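Local coordinates for pectate lyase (Pectobacterium carotovorum, PDB 4U49), which cleaves pectate by beta-elimination with calcium as cofactor, and probably acts in an endo fashion on methylated pectins too, at residues Asp22-Met27 and Tyr88-Val93; Val46-Val51 and Ser62-Glu67; Gly265-Thr270 and Phe290-Glu295. One frame throughout, in Å; residues are numbered along the deposited sequence.

Contact 1 (Asp22-Met27 and Tyr88-Val93)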
loop_
_atom_site.group_PDB
_atom_site.type_symbol
_atom_site.label_atom_id
_atom_site.label_comp_id
_atom_site.label_asym_id
_atom_site.label_seq_id
_atom_site.Cartn_x
_atom_site.Cartn_y
_atom_site.Cartn_z
ATOM N N ASP A 22 -14.282 -17.532 11.421
ATOM C CA ASP A 22 -13.240 -16.580 11.056
ATOM C C ASP A 22 -12.162 -17.230 10.200
ATOM O O ASP A 22 -11.898 -18.427 10.316
ATOM C CB ASP A 22 -12.599 -15.972 12.305
ATOM C CG ASP A 22 -13.604 -15.274 13.197
ATOM O OD1 ASP A 22 -13.305 -15.094 14.395
ATOM O OD2 ASP A 22 -14.693 -14.910 12.706
ATOM N N ASP A 23 -11.537 -16.431 9.343
ATOM C CA ASP A 23 -10.415 -16.901 8.541
ATOM C C ASP A 23 -9.383 -15.797 8.356
ATOM O O ASP A 23 -9.717 -14.614 8.299
ATOM C CB ASP A 23 -10.889 -17.400 7.172
ATOM C CG ASP A 23 -11.708 -18.676 7.262
ATOM O OD1 ASP A 23 -11.122 -19.746 7.537
ATOM O OD2 ASP A 23 -12.937 -18.614 7.040
ATOM N N THR A 24 -8.123 -16.198 8.270
ATOM C CA THR A 24 -7.057 -15.288 7.891
ATOM C C THR A 24 -6.460 -15.784 6.585
ATOM O O THR A 24 -6.045 -16.940 6.488
ATOM C CB THR A 24 -5.965 -15.194 8.964
ATOM O OG1 THR A 24 -6.533 -14.691 10.181
ATOM C CG2 THR A 24 -4.850 -14.265 8.508
ATOM N N MET A 25 -6.446 -14.920 5.575
ATOM C CA MET A 25 -5.870 -15.262 4.283
ATOM C C MET A 25 -4.459 -14.717 4.171
ATOM O O MET A 25 -4.256 -13.504 4.151
ATOM C CB MET A 25 -6.727 -14.723 3.139
ATOM C CG MET A 25 -6.073 -14.860 1.772
ATOM S SD MET A 25 -6.128 -16.541 1.125
ATOM C CE MET A 25 -5.076 -16.384 -0.315
ATOM N N LEU A 26 -3.489 -15.621 4.095
ATOM C CA LEU A 26 -2.085 -15.250 3.975
ATOM C C LEU A 26 -1.581 -15.442 2.548
ATOM O O LEU A 26 -1.794 -16.491 1.940
ATOM C CB LEU A 26 -1.235 -16.075 4.948
ATOM C CG LEU A 26 0.285 -15.906 4.893
ATOM C CD1 LEU A 26 0.684 -14.489 5.271
ATOM C CD2 LEU A 26 0.963 -16.922 5.803
ATOM N N MET A 27 -0.916 -14.416 2.026
ATOM C CA MET A 27 -0.264 -14.472 0.721
ATOM C C MET A 27 1.196 -14.063 0.875
ATOM O O MET A 27 1.556 -13.417 1.857
ATOM C CB MET A 27 -0.956 -13.548 -0.283
ATOM C CG MET A 27 -2.452 -13.731 -0.384
ATOM S SD MET A 27 -3.143 -12.757 -1.733
ATOM C CE MET A 27 -2.419 -11.152 -1.411
ATOM N N TYR A 88 4.634 -20.762 5.206
ATOM C CA TYR A 88 4.436 -19.774 6.261
ATOM C C TYR A 88 3.021 -19.844 6.823
ATOM O O TYR A 88 2.087 -20.240 6.126
ATOM C CB TYR A 88 4.703 -18.358 5.744
ATOM C CG TYR A 88 6.148 -18.036 5.439
ATOM C CD1 TYR A 88 6.967 -17.453 6.396
ATOM C CD2 TYR A 88 6.687 -18.293 4.183
ATOM C CE1 TYR A 88 8.285 -17.144 6.118
ATOM C CE2 TYR A 88 8.004 -17.989 3.895
ATOM C CZ TYR A 88 8.797 -17.413 4.865
ATOM O OH TYR A 88 10.108 -17.105 4.589
ATOM N N TRP A 89 2.881 -19.452 8.087
ATOM C CA TRP A 89 1.584 -19.275 8.736
ATOM C C TRP A 89 1.596 -18.006 9.576
ATOM O O TRP A 89 2.637 -17.634 10.114
ATOM C CB TRP A 89 1.239 -20.456 9.650
ATOM C CG TRP A 89 1.107 -21.778 8.985
ATOM C CD1 TRP A 89 -0.054 -22.400 8.622
ATOM C CD2 TRP A 89 2.169 -22.668 8.628
ATOM N NE1 TRP A 89 0.221 -23.618 8.055
ATOM C CE2 TRP A 89 1.579 -23.806 8.042
ATOM C CE3 TRP A 89 3.561 -22.610 8.738
ATOM C CZ2 TRP A 89 2.333 -24.877 7.567
ATOM C CZ3 TRP A 89 4.309 -23.674 8.266
ATOM C CH2 TRP A 89 3.694 -24.792 7.686
ATOM N N VAL A 90 0.447 -17.350 9.705
ATOM C CA VAL A 90 0.287 -16.336 10.744
ATOM C C VAL A 90 -0.851 -16.742 11.684
ATOM O O VAL A 90 -1.906 -17.208 11.247
ATOM C CB VAL A 90 0.024 -14.918 10.166
ATOM C CG1 VAL A 90 1.211 -14.451 9.337
ATOM C CG2 VAL A 90 -1.249 -14.885 9.338
ATOM N N ASP A 91 -0.609 -16.598 12.982
ATOM C CA ASP A 91 -1.621 -16.866 13.994
ATOM C C ASP A 91 -2.064 -15.546 14.597
ATOM O O ASP A 91 -1.228 -14.716 14.941
ATOM C CB ASP A 91 -1.084 -17.793 15.094
ATOM C CG ASP A 91 -0.992 -19.245 14.655
ATOM O OD1 ASP A 91 -1.121 -19.521 13.443
ATOM O OD2 ASP A 91 -0.781 -20.113 15.529
ATOM N N THR A 92 -3.370 -15.339 14.717
ATOM C CA THR A 92 -3.861 -14.159 15.415
ATOM C C THR A 92 -4.427 -14.559 16.768
ATOM O O THR A 92 -5.116 -15.571 16.891
ATOM C CB THR A 92 -4.938 -13.411 14.614
ATOM O OG1 THR A 92 -6.104 -14.234 14.495
ATOM C CG2 THR A 92 -4.420 -13.053 13.231
ATOM N N VAL A 93 -4.118 -13.764 17.784
ATOM C CA VAL A 93 -4.633 -14.008 19.124
ATOM C C VAL A 93 -5.624 -12.909 19.488
ATOM O O VAL A 93 -5.302 -11.722 19.414
ATOM C CB VAL A 93 -3.499 -14.070 20.161
ATOM C CG1 VAL A 93 -4.048 -14.428 21.533
ATOM C CG2 VAL A 93 -2.446 -15.079 19.729
HETATM O O HOH W 1 -4.415 -15.822 11.727
#
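Leu-26 reaches across to Val-90 and Tyr-88. Its CB points toward the facing strand, and CG, anti to the backbone N (chi1 175°), sets the fork over Tyr-88 and Val-90. The two branches then part: CD1 meets Val-90 CG1 at 4.1 Å, and CD2 rests on backbone, 3.5 Å from Tyr-88 O and 3.8 Å from Trp-89 CA, with Tyr-88 CB also in touch. The Tyr-88 ring turns away from the contact, its OH hydrogen-bonded to Asp-77. Two residues back, Thr-24 crosses Val-90 at about a right angle, CG2 to CG2 at 3.7 Å. Its OG1 gives a hydrogen bond to a water at 2.9 Å, and that water passes one on to Val-90 O, so a buried carbonyl is linked across the interface; Thr-41 OG1 is a second partner of the hydroxyl. Trp-39 packs on both Thr-24 and Val-90. The strand axes stay 7.8 Å apart at 148°, a separation of facing layers and not of paired strands. This is the core of a three-on-four beta sandwich with the strand order of a fibronectin type III domain, here its first strand against its sixth.

Contact 2 (Val46-Val51 and Ser62-Glu67)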
loop_
_atom_site.group_PDB
_atom_site.type_symbol
_atom_site.label_atom_id
_atom_site.label_comp_id
_atom_site.label_asym_id
_atom_site.label_seq_id
_atom_site.Cartn_x
_atom_site.Cartn_y
_atom_site.Cartn_z
ATOM N N VAL A 46 -8.337 -8.404 18.072
ATOM C CA VAL A 46 -7.043 -9.075 18.127
ATOM C C VAL A 46 -6.061 -8.301 19.013
ATOM O O VAL A 46 -6.091 -7.069 19.077
ATOM C CB VAL A 46 -6.445 -9.280 16.708
ATOM C CG1 VAL A 46 -7.545 -9.606 15.707
ATOM C CG2 VAL A 46 -5.687 -8.068 16.255
ATOM N N VAL A 47 -5.206 -9.033 19.718
ATOM C CA VAL A 47 -4.255 -8.410 20.631
ATOM C C VAL A 47 -2.811 -8.760 20.286
ATOM O O VAL A 47 -1.887 -8.053 20.684
ATOM C CB VAL A 47 -4.537 -8.806 22.098
ATOM C CG1 VAL A 47 -5.912 -8.321 22.521
ATOM C CG2 VAL A 47 -4.416 -10.312 22.286
ATOM N N ARG A 48 -2.618 -9.846 19.544
ATOM C CA ARG A 48 -1.279 -10.272 19.152
ATOM C C ARG A 48 -1.323 -11.126 17.887
ATOM O O ARG A 48 -2.335 -11.760 17.593
ATOM C CB ARG A 48 -0.610 -11.053 20.286
ATOM C CG ARG A 48 0.899 -11.172 20.152
ATOM C CD ARG A 48 1.498 -12.014 21.269
ATOM N NE ARG A 48 1.467 -13.442 20.969
ATOM C CZ ARG A 48 0.824 -14.347 21.701
ATOM N NH1 ARG A 48 0.154 -13.971 22.784
ATOM N NH2 ARG A 48 0.858 -15.627 21.355
ATOM N N GLN A 49 -0.224 -11.130 17.140
ATOM C CA GLN A 49 -0.102 -11.973 15.956
ATOM C C GLN A 49 1.258 -12.670 15.932
ATOM O O GLN A 49 2.279 -12.063 16.258
ATOM C CB GLN A 49 -0.300 -11.147 14.688
ATOM C CG GLN A 49 -1.638 -10.439 14.623
ATOM C CD GLN A 49 -1.782 -9.587 13.383
ATOM O OE1 GLN A 49 -2.454 -9.974 12.428
ATOM N NE2 GLN A 49 -1.152 -8.418 13.391
ATOM N N ASP A 50 1.271 -13.944 15.549
ATOM C CA ASP A 50 2.509 -14.725 15.524
ATOM C C ASP A 50 2.824 -15.218 14.116
ATOM O O ASP A 50 1.934 -15.667 13.399
ATOM C CB ASP A 50 2.418 -15.924 16.473
ATOM C CG ASP A 50 2.427 -15.522 17.935
ATOM O OD1 ASP A 50 2.778 -14.367 18.246
ATOM O OD2 ASP A 50 2.100 -16.379 18.783
ATOM N N VAL A 51 4.095 -15.145 13.734
ATOM C CA VAL A 51 4.532 -15.591 12.415
ATOM C C VAL A 51 5.316 -16.900 12.497
ATOM O O VAL A 51 6.280 -17.007 13.258
ATOM C CB VAL A 51 5.408 -14.530 11.724
ATOM C CG1 VAL A 51 5.877 -15.028 10.364
ATOM C CG2 VAL A 51 4.647 -13.217 11.592
ATOM N N SER A 62 7.411 -26.529 12.080
ATOM C CA SER A 62 7.543 -25.099 11.821
ATOM C C SER A 62 8.125 -24.429 13.062
ATOM O O SER A 62 8.188 -25.035 14.134
ATOM C CB SER A 62 6.196 -24.491 11.442
ATOM O OG SER A 62 5.314 -24.419 12.557
ATOM N N GLU A 63 8.597 -23.198 12.907
ATOM C CA GLU A 63 9.115 -22.442 14.045
ATOM C C GLU A 63 8.568 -21.023 14.022
ATOM O O GLU A 63 8.364 -20.446 12.959
ATOM C CB GLU A 63 10.649 -22.422 14.051
ATOM C CG GLU A 63 11.274 -21.843 12.794
ATOM C CD GLU A 63 12.771 -22.075 12.726
ATOM O OE1 GLU A 63 13.440 -21.454 11.873
ATOM O OE2 GLU A 63 13.275 -22.888 13.525
ATOM N N LYS A 64 8.313 -20.475 15.205
ATOM C CA LYS A 64 7.862 -19.093 15.338
ATOM C C LYS A 64 9.037 -18.145 15.110
ATOM O O LYS A 64 10.026 -18.198 15.837
ATOM C CB LYS A 64 7.242 -18.867 16.721
ATOM C CG LYS A 64 6.750 -17.455 16.997
ATOM C CD LYS A 64 6.016 -17.393 18.338
ATOM C CE LYS A 64 5.666 -15.968 18.741
ATOM N NZ LYS A 64 4.936 -15.926 20.049
ATOM N N ILE A 65 8.939 -17.291 14.092
ATOM C CA ILE A 65 10.047 -16.399 13.764
ATOM C C ILE A 65 9.761 -14.943 14.112
ATOM O O ILE A 65 10.643 -14.096 13.985
ATOM C CB ILE A 65 10.425 -16.474 12.264
ATOM C CG1 ILE A 65 9.249 -16.043 11.385
ATOM C CG2 ILE A 65 10.902 -17.877 11.898
ATOM C CD1 ILE A 65 9.610 -15.860 9.912
ATOM N N ALA A 66 8.538 -14.652 14.558
ATOM C CA ALA A 66 8.180 -13.282 14.920
ATOM C C ALA A 66 6.910 -13.193 15.757
ATOM O O ALA A 66 5.966 -13.966 15.581
ATOM C CB ALA A 66 8.027 -12.430 13.668
ATOM N N GLU A 67 6.904 -12.229 16.670
ATOM C CA GLU A 67 5.731 -11.899 17.461
ATOM C C GLU A 67 5.390 -10.441 17.183
ATOM O O GLU A 67 6.231 -9.562 17.370
ATOM C CB GLU A 67 5.994 -12.140 18.947
ATOM C CG GLU A 67 4.775 -12.017 19.826
ATOM C CD GLU A 67 5.063 -12.418 21.257
ATOM O OE1 GLU A 67 5.304 -11.518 22.089
ATOM O OE2 GLU A 67 5.054 -13.633 21.546
#
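Arg-48 runs out with CG anti to its backbone N and then bends at chi3 (85°), laying its CD against Glu-67 CG at 3.6 Å and turning the NE/NH2 edge of its guanidinium toward Asp-50. Lys-64 starts the same way but stays extended to its tip, and NZ arrives between two carboxylates. Arg-48 grips Asp-50 side-on, NE to OD1 at 3.2 Å and NH2 to OD2 at 3.0 Å; both bonds lie close to the guanidinium plane and meet the syn sides of the carboxylate somewhat out of its plane. Lys-64 NZ reaches the anti lone pair of Glu-67 OE2 at 2.7 Å and makes a weak hydrogen bond, part of a salt bridge, to Asp-50 OD2 at 3.1 Å. Arg-48 NE and Glu-67 OE2 make a long salt bridge by charge alone, the oxygen lying well out of the guanidinium plane. Opposite charges thus interleave in a four-residue network, which should offset the nearness of like charges. Strands 46-54 and 62-68 form an antiparallel hairpin at one margin of the four-stranded sheet of a fibronectin type III-like sandwich. Its backbone is fastened by Val-51 N to Ala-66 O (2.9 Å, 176° at the hydrogen) and by Ile-65 N to Val-51 O (2.8 Å). A classic bulge in strand 62-68 sets two residues, Ile-65 and Ala-66, opposite the single Val-51. On the face away from the charges, Val-51 CG1 meets Ile-65 CG1 at 3.7 Å while its CB and CG2 lie against Ala-66 CB. Phe-75, from the facing sheet, touches all three residues.

Contact 3 (Gly265-Thr270 and Phe290-Glu295); sequences GPRNLT and FGDVAE
The Asp-292 carboxylate takes Arg-267 N from above its plane: OD1 lies 2.8 Å from that nitrogen, which stands 51° out of the plane, though the N-H itself points almost straight at the oxygen. Here two successive coils of the right-handed parallel beta-helix of polysaccharide lyase family 3 come into line, their end-to-end directions only 3° apart. At the other carboxylate oxygen, OD2, Ser-256 OG and Asn-287 N bond. The Asn-268 amide is used differently: with CG anti to its carbonyl carbon (chi1 -62°), OD1 comes beside the Val-293 N-H, which approaches within the carbonyl plane, N to OD1 at 3.0 Å. The Phe-290 ring leads away from the contact, and it is CB that sits beside Gly-265 N. Further on, regular parallel pairing takes over: Leu-269 N binds Val-293 O at 2.9 Å, and Glu-295 N returns to Leu-269 O at 2.8 Å. Ahead of this pairing, side chains stand in for backbone partners, Asn-268 for Val-293 N and Asp-292 for Arg-267 N. The Arg-267 side chain extends away to Ser-256, Asn-263 and the carbonyl of Asn-232. The Thr-270 and Glu-295 side chains run alongside each other in the same direction, with polar ends committed to His-237 and Arg-297. At the start of the segments the peptide before Pro-266 is cis, and Phe-290 O sits 3.3 Å from Pro-266 CA in a CA-H...O contact. A water donates to both Asn-268 OD1, at 2.9 Å, and Gly-291 O, at 3.2 Å.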
loop_
_atom_site.group_PDB
_atom_site.type_symbol
_atom_site.label_atom_id
_atom_site.label_comp_id
_atom_site.label_asym_id
_atom_site.label_seq_id
_atom_site.Cartn_x
_atom_site.Cartn_y
_atom_site.Cartn_z
ATOM N N GLY A 265 -7.674 22.079 -3.002
ATOM C CA GLY A 265 -7.653 21.092 -1.939
ATOM C C GLY A 265 -8.842 21.232 -1.009
ATOM O O GLY A 265 -9.826 21.882 -1.357
ATOM N N PRO A 266 -8.757 20.626 0.186
ATOM C CA PRO A 266 -7.601 19.845 0.635
ATOM C C PRO A 266 -7.587 18.420 0.089
ATOM O O PRO A 266 -8.642 17.816 -0.110
ATOM C CB PRO A 266 -7.765 19.835 2.155
ATOM C CG PRO A 266 -9.239 19.889 2.358
ATOM C CD PRO A 266 -9.786 20.738 1.236
ATOM N N ARG A 267 -6.389 17.905 -0.170
ATOM C CA ARG A 267 -6.200 16.494 -0.465
ATOM C C ARG A 267 -5.409 15.904 0.693
ATOM O O ARG A 267 -4.295 16.346 0.977
ATOM C CB ARG A 267 -5.463 16.287 -1.788
ATOM C CG ARG A 267 -6.144 16.907 -2.996
ATOM C CD ARG A 267 -5.425 16.498 -4.269
ATOM N NE ARG A 267 -6.031 17.083 -5.460
ATOM C CZ ARG A 267 -5.512 18.108 -6.125
ATOM N NH1 ARG A 267 -4.372 18.650 -5.715
ATOM N NH2 ARG A 267 -6.123 18.583 -7.204
ATOM N N ASN A 268 -5.983 14.917 1.372
ATOM C CA ASN A 268 -5.394 14.436 2.616
ATOM C C ASN A 268 -4.832 13.023 2.536
ATOM O O ASN A 268 -5.384 12.153 1.865
ATOM C CB ASN A 268 -6.429 14.509 3.739
ATOM C CG ASN A 268 -6.892 15.924 4.004
ATOM O OD1 ASN A 268 -6.101 16.865 3.960
ATOM N ND2 ASN A 268 -8.181 16.084 4.272
ATOM N N LEU A 269 -3.721 12.817 3.234
ATOM C CA LEU A 269 -3.085 11.510 3.342
ATOM C C LEU A 269 -2.826 11.183 4.802
ATOM O O LEU A 269 -2.309 12.014 5.544
ATOM C CB LEU A 269 -1.765 11.476 2.568
ATOM C CG LEU A 269 -0.924 10.204 2.742
ATOM C CD1 LEU A 269 -1.513 9.048 1.946
ATOM C CD2 LEU A 269 0.538 10.431 2.363
ATOM N N THR A 270 -3.185 9.976 5.218
ATOM C CA THR A 270 -2.799 9.518 6.543
ATOM C C THR A 270 -2.076 8.186 6.449
ATOM O O THR A 270 -2.635 7.192 5.985
ATOM C CB THR A 270 -4.007 9.378 7.483
ATOM O OG1 THR A 270 -4.657 10.648 7.620
ATOM C CG2 THR A 270 -3.553 8.901 8.853
ATOM N N PHE A 290 -3.437 24.974 -0.239
ATOM C CA PHE A 290 -4.726 24.344 -0.500
ATOM C C PHE A 290 -5.199 23.506 0.686
ATOM O O PHE A 290 -6.218 22.824 0.606
ATOM C CB PHE A 290 -4.657 23.486 -1.768
ATOM C CG PHE A 290 -4.575 24.290 -3.042
ATOM C CD1 PHE A 290 -5.174 25.536 -3.129
ATOM C CD2 PHE A 290 -3.895 23.802 -4.146
ATOM C CE1 PHE A 290 -5.102 26.279 -4.296
ATOM C CE2 PHE A 290 -3.820 24.538 -5.318
ATOM C CZ PHE A 290 -4.425 25.779 -5.391
ATOM N N GLY A 291 -4.456 23.562 1.786
ATOM C CA GLY A 291 -4.895 22.951 3.029
ATOM C C GLY A 291 -4.632 21.463 3.163
ATOM O O GLY A 291 -5.104 20.839 4.115
ATOM N N ASP A 292 -3.883 20.897 2.220
ATOM C CA ASP A 292 -3.513 19.482 2.266
ATOM C C ASP A 292 -2.864 19.098 3.583
ATOM O O ASP A 292 -1.987 19.805 4.077
ATOM C CB ASP A 292 -2.530 19.127 1.149
ATOM C CG ASP A 292 -3.077 19.388 -0.227
ATOM O OD1 ASP A 292 -4.285 19.667 -0.368
ATOM O OD2 ASP A 292 -2.277 19.300 -1.176
ATOM N N VAL A 293 -3.273 17.962 4.134
ATOM C CA VAL A 293 -2.652 17.464 5.351
ATOM C C VAL A 293 -2.116 16.050 5.164
ATOM O O VAL A 293 -2.862 15.129 4.835
ATOM C CB VAL A 293 -3.635 17.473 6.541
ATOM C CG1 VAL A 293 -3.007 16.788 7.743
ATOM C CG2 VAL A 293 -4.037 18.901 6.894
ATOM N N ALA A 294 -0.812 15.894 5.366
ATOM C CA ALA A 294 -0.199 14.577 5.454
ATOM C C ALA A 294 0.080 14.250 6.914
ATOM O O ALA A 294 0.906 14.897 7.558
ATOM C CB ALA A 294 1.081 14.515 4.640
ATOM N N GLU A 295 -0.624 13.254 7.436
ATOM C CA GLU A 295 -0.401 12.805 8.802
ATOM C C GLU A 295 0.283 11.441 8.777
ATOM O O GLU A 295 -0.232 10.492 8.189
ATOM C CB GLU A 295 -1.718 12.746 9.577
ATOM C CG GLU A 295 -1.562 12.299 11.023
ATOM C CD GLU A 295 -2.773 12.627 11.877
ATOM O OE1 GLU A 295 -3.837 12.958 11.312
ATOM O OE2 GLU A 295 -2.657 12.558 13.119
HETATM O O HOH W 2 -7.284 19.025 5.518
#

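From the N terminus, the chain opens contact 1 with its first strand and closes it at 88-93, after 60 intervening residues. Contact 2 opens and closes inside that loop as a hairpin. The two are joined through strand 87-94, which pairs with 46-54: Asp-91 O lies 2.7 Å from Asp-50 N, a probable hydrogen bond. Contact 1 ties the two sheets of the N-terminal sandwich face to face, while contact 2 extends one of them edgewise. Contact 3 follows in series, joining neighbouring coils of the beta-helix across a 19-residue interval. Its centre is about 34 Å from that of contact 1, on the opposite side of the chain's centre.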